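Local coordinates for protein phosphoribosylaminoimidazole carboxylase, ATPase subunit (Thermus thermophilus, PDB 3AW8) that probably catalyses the ATP-dependent carboxylation of 5-aminoimidazole ribonucleotide with bicarbonate to N5-carboxyaminoimidazole ribonucleotide in de novo purine synthesis, at residues 46-51 / 69-74. Residues are numbered along the deposited sequence; the frame is centred on the assembly and turned at random.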
ATOM      1  N   GLU A  46     -29.199   2.684  -6.061  1.00 47.30           N
ATOM      2  CA  GLU A  46     -29.630   1.505  -5.308  1.00 48.20           C
ATOM      3  C   GLU A  46     -29.232   0.270  -6.106  1.00 45.75           C
ATOM      4  O   GLU A  46     -29.193   0.314  -7.327  1.00 43.65           O
ATOM      5  CB  GLU A  46     -31.149   1.518  -5.114  1.00 51.46           C
ATOM      6  CG  GLU A  46     -31.692   2.765  -4.428  1.00 56.10           C
ATOM      7  CD  GLU A  46     -31.309   2.844  -2.958  1.00 61.19           C
ATOM      8  OE1 GLU A  46     -31.617   3.874  -2.316  1.00 63.41           O
ATOM      9  OE2 GLU A  46     -30.702   1.878  -2.439  1.00 63.41           O
ATOM     10  N   PHE A  47     -28.934  -0.825  -5.418  1.00 45.99           N
ATOM     11  CA  PHE A  47     -28.542  -2.062  -6.090  1.00 47.82           C
ATOM     12  C   PHE A  47     -29.693  -2.678  -6.872  1.00 48.38           C
ATOM     13  O   PHE A  47     -29.474  -3.447  -7.805  1.00 48.60           O
ATOM     14  CB  PHE A  47     -28.016  -3.081  -5.078  1.00 47.35           C
ATOM     15  CG  PHE A  47     -26.736  -2.667  -4.418  1.00 50.20           C
ATOM     16  CD1 PHE A  47     -25.564  -2.544  -5.159  1.00 48.24           C
ATOM     17  CD2 PHE A  47     -26.701  -2.383  -3.052  1.00 50.76           C
ATOM     18  CE1 PHE A  47     -24.377  -2.144  -4.552  1.00 49.15           C
ATOM     19  CE2 PHE A  47     -25.519  -1.981  -2.438  1.00 49.96           C
ATOM     20  CZ  PHE A  47     -24.355  -1.860  -3.186  1.00 48.87           C
ATOM     21  N   LEU A  48     -30.917  -2.336  -6.486  1.00 49.21           N
ATOM     22  CA  LEU A  48     -32.082  -2.866  -7.169  1.00 51.15           C
ATOM     23  C   LEU A  48     -32.628  -1.914  -8.226  1.00 52.18           C
ATOM     24  O   LEU A  48     -33.681  -2.165  -8.815  1.00 53.68           O
ATOM     25  CB  LEU A  48     -33.162  -3.238  -6.156  1.00 50.47           C
ATOM     26  CG  LEU A  48     -32.703  -4.400  -5.273  1.00 51.09           C
ATOM     27  CD1 LEU A  48     -33.828  -4.815  -4.339  1.00 48.85           C
ATOM     28  CD2 LEU A  48     -32.252  -5.568  -6.152  1.00 48.70           C
ATOM     29  N   ASP A  49     -31.903  -0.821  -8.457  1.00 52.02           N
ATOM     30  CA  ASP A  49     -32.268   0.149  -9.482  1.00 52.39           C
ATOM     31  C   ASP A  49     -31.553  -0.372 -10.726  1.00 52.41           C
ATOM     32  O   ASP A  49     -30.369  -0.106 -10.941  1.00 53.37           O
ATOM     33  CB  ASP A  49     -31.757   1.543  -9.107  1.00 54.13           C
ATOM     34  CG  ASP A  49     -31.861   2.546 -10.257  1.00 58.31           C
ATOM     35  OD1 ASP A  49     -31.598   3.745 -10.009  1.00 59.34           O
ATOM     36  OD2 ASP A  49     -32.190   2.148 -11.402  1.00 58.09           O
ATOM     37  N   GLU A  50     -32.280  -1.135 -11.535  1.00 51.58           N
ATOM     38  CA  GLU A  50     -31.717  -1.739 -12.733  1.00 49.69           C
ATOM     39  C   GLU A  50     -30.978  -0.730 -13.602  1.00 47.79           C
ATOM     40  O   GLU A  50     -29.950  -1.058 -14.195  1.00 46.44           O
ATOM     41  CB  GLU A  50     -32.823  -2.426 -13.537  1.00 50.68           C
ATOM     42  CG  GLU A  50     -32.337  -3.554 -14.417  1.00 52.22           C
ATOM     43  CD  GLU A  50     -33.471  -4.409 -14.946  1.00 54.09           C
ATOM     44  OE1 GLU A  50     -33.186  -5.518 -15.443  1.00 55.37           O
ATOM     45  OE2 GLU A  50     -34.642  -3.975 -14.869  1.00 54.18           O
ATOM     46  N   GLY A  51     -31.498   0.494 -13.666  1.00 46.67           N
ATOM     47  CA  GLY A  51     -30.862   1.524 -14.471  1.00 45.08           C
ATOM     48  C   GLY A  51     -29.438   1.790 -14.021  1.00 45.28           C
ATOM     49  O   GLY A  51     -28.500   1.748 -14.820  1.00 43.71           O
ATOM     50  N   ASN A  69     -24.148  -7.934   2.154  1.00 61.85           N
ATOM     51  CA  ASN A  69     -25.591  -8.062   2.072  1.00 60.27           C
ATOM     52  C   ASN A  69     -26.147  -7.527   0.767  1.00 58.72           C
ATOM     53  O   ASN A  69     -27.345  -7.260   0.658  1.00 59.36           O
ATOM     54  CB  ASN A  69     -26.266  -7.362   3.245  1.00 61.92           C
ATOM     55  CG  ASN A  69     -26.392  -8.261   4.447  1.00 64.58           C
ATOM     56  OD1 ASN A  69     -26.329  -9.486   4.321  1.00 66.53           O
ATOM     57  ND2 ASN A  69     -26.587  -7.666   5.620  1.00 64.69           N
ATOM     58  N   VAL A  70     -25.277  -7.368  -0.223  1.00 54.54           N
ATOM     59  CA  VAL A  70     -25.719  -6.886  -1.517  1.00 51.17           C
ATOM     60  C   VAL A  70     -26.802  -7.838  -2.021  1.00 49.06           C
ATOM     61  O   VAL A  70     -26.690  -9.057  -1.854  1.00 46.94           O
ATOM     62  CB  VAL A  70     -24.560  -6.863  -2.530  1.00 50.64           C
ATOM     63  CG1 VAL A  70     -24.090  -8.287  -2.835  1.00 47.37           C
ATOM     64  CG2 VAL A  70     -25.001  -6.147  -3.792  1.00 49.73           C
ATOM     65  N   PRO A  71     -27.876  -7.291  -2.623  1.00 47.85           N
ATOM     66  CA  PRO A  71     -28.981  -8.098  -3.153  1.00 45.64           C
ATOM     67  C   PRO A  71     -28.448  -9.083  -4.176  1.00 44.50           C
ATOM     68  O   PRO A  71     -27.875  -8.674  -5.177  1.00 46.15           O
ATOM     69  CB  PRO A  71     -29.889  -7.055  -3.795  1.00 44.52           C
ATOM     70  CG  PRO A  71     -29.669  -5.852  -2.942  1.00 44.47           C
ATOM     71  CD  PRO A  71     -28.166  -5.853  -2.777  1.00 46.33           C
ATOM     72  N   VAL A  72     -28.621 -10.374  -3.932  1.00 44.22           N
ATOM     73  CA  VAL A  72     -28.128 -11.373  -4.874  1.00 45.88           C
ATOM     74  C   VAL A  72     -28.762 -11.166  -6.256  1.00 47.45           C
ATOM     75  O   VAL A  72     -28.225 -11.603  -7.277  1.00 47.13           O
ATOM     76  CB  VAL A  72     -28.427 -12.800  -4.383  1.00 44.44           C
ATOM     77  CG1 VAL A  72     -29.905 -13.084  -4.493  1.00 44.85           C
ATOM     78  CG2 VAL A  72     -27.621 -13.802  -5.185  1.00 44.24           C
ATOM     79  N   GLU A  73     -29.907 -10.497  -6.282  1.00 48.08           N
ATOM     80  CA  GLU A  73     -30.581 -10.220  -7.540  1.00 50.97           C
ATOM     81  C   GLU A  73     -29.692  -9.354  -8.439  1.00 49.86           C
ATOM     82  O   GLU A  73     -29.609  -9.579  -9.650  1.00 49.60           O
ATOM     83  CB  GLU A  73     -31.908  -9.494  -7.290  1.00 54.64           C
ATOM     84  CG  GLU A  73     -32.959 -10.287  -6.515  1.00 60.32           C
ATOM     85  CD  GLU A  73     -32.718 -10.308  -5.013  1.00 63.14           C
ATOM     86  OE1 GLU A  73     -32.540  -9.222  -4.416  1.00 65.40           O
ATOM     87  OE2 GLU A  73     -32.726 -11.408  -4.423  1.00 65.93           O
ATOM     88  N   ALA A  74     -29.036  -8.358  -7.845  1.00 48.17           N
ATOM     89  CA  ALA A  74     -28.153  -7.466  -8.595  1.00 47.08           C
ATOM     90  C   ALA A  74     -26.924  -8.207  -9.120  1.00 46.79           C
ATOM     91  O   ALA A  74     -26.431  -7.912 -10.205  1.00 47.40           O
ATOM     92  CB  ALA A  74     -27.724  -6.294  -7.727  1.00 43.78           C
TER
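F47 meets three residues of 69-74. Its ring takes V70 CG2 over the centre of one face in a CH-pi contact, the methyl 3.9 Å from the ring centroid and 12° off the normal. V70 turns that methyl anti to its own backbone N, beside the carbonyl carbon. The P71 ring comes in at the base of the phenyl group, P71 CD lying 3.6 Å from F47 CB and oblique to the aromatic plane. A74 CB lies 4.2 Å from F47 CB and closer to the backbone oxygen of F47. L48 extends the patch outward: its CD2 branch rests 3.7 Å from P71 CB, while E73, bent at chi2 (79°), crosses L48 obliquely, its CB and OE1 reaching CD2. The proline ring thus serves both residues, F47 through CD and CG, L48 through CB and CG.

Both segments lead into helices of the Rossmann-like preATP-grasp domain, away from the AMP pocket. A type I turn from E46 to D49, closed by D49 N to E46 O at 3.1 Å, puts F47 and L48 at its two central positions. D49 is the N-cap of helix 50-57, its OD2 accepting a weak bond from G51 N, and P71 holds the N-cap position of helix 72-81. Further out, F67 meets the F47 ring and L91 of helix 88-94 packs on V70. With no hydrogen bond between 46-51 and 69-74, their fit rests on apolar packing and one CH-pi contact, and a salt bridge from E50 to R77 adds a polar tie between the two helices.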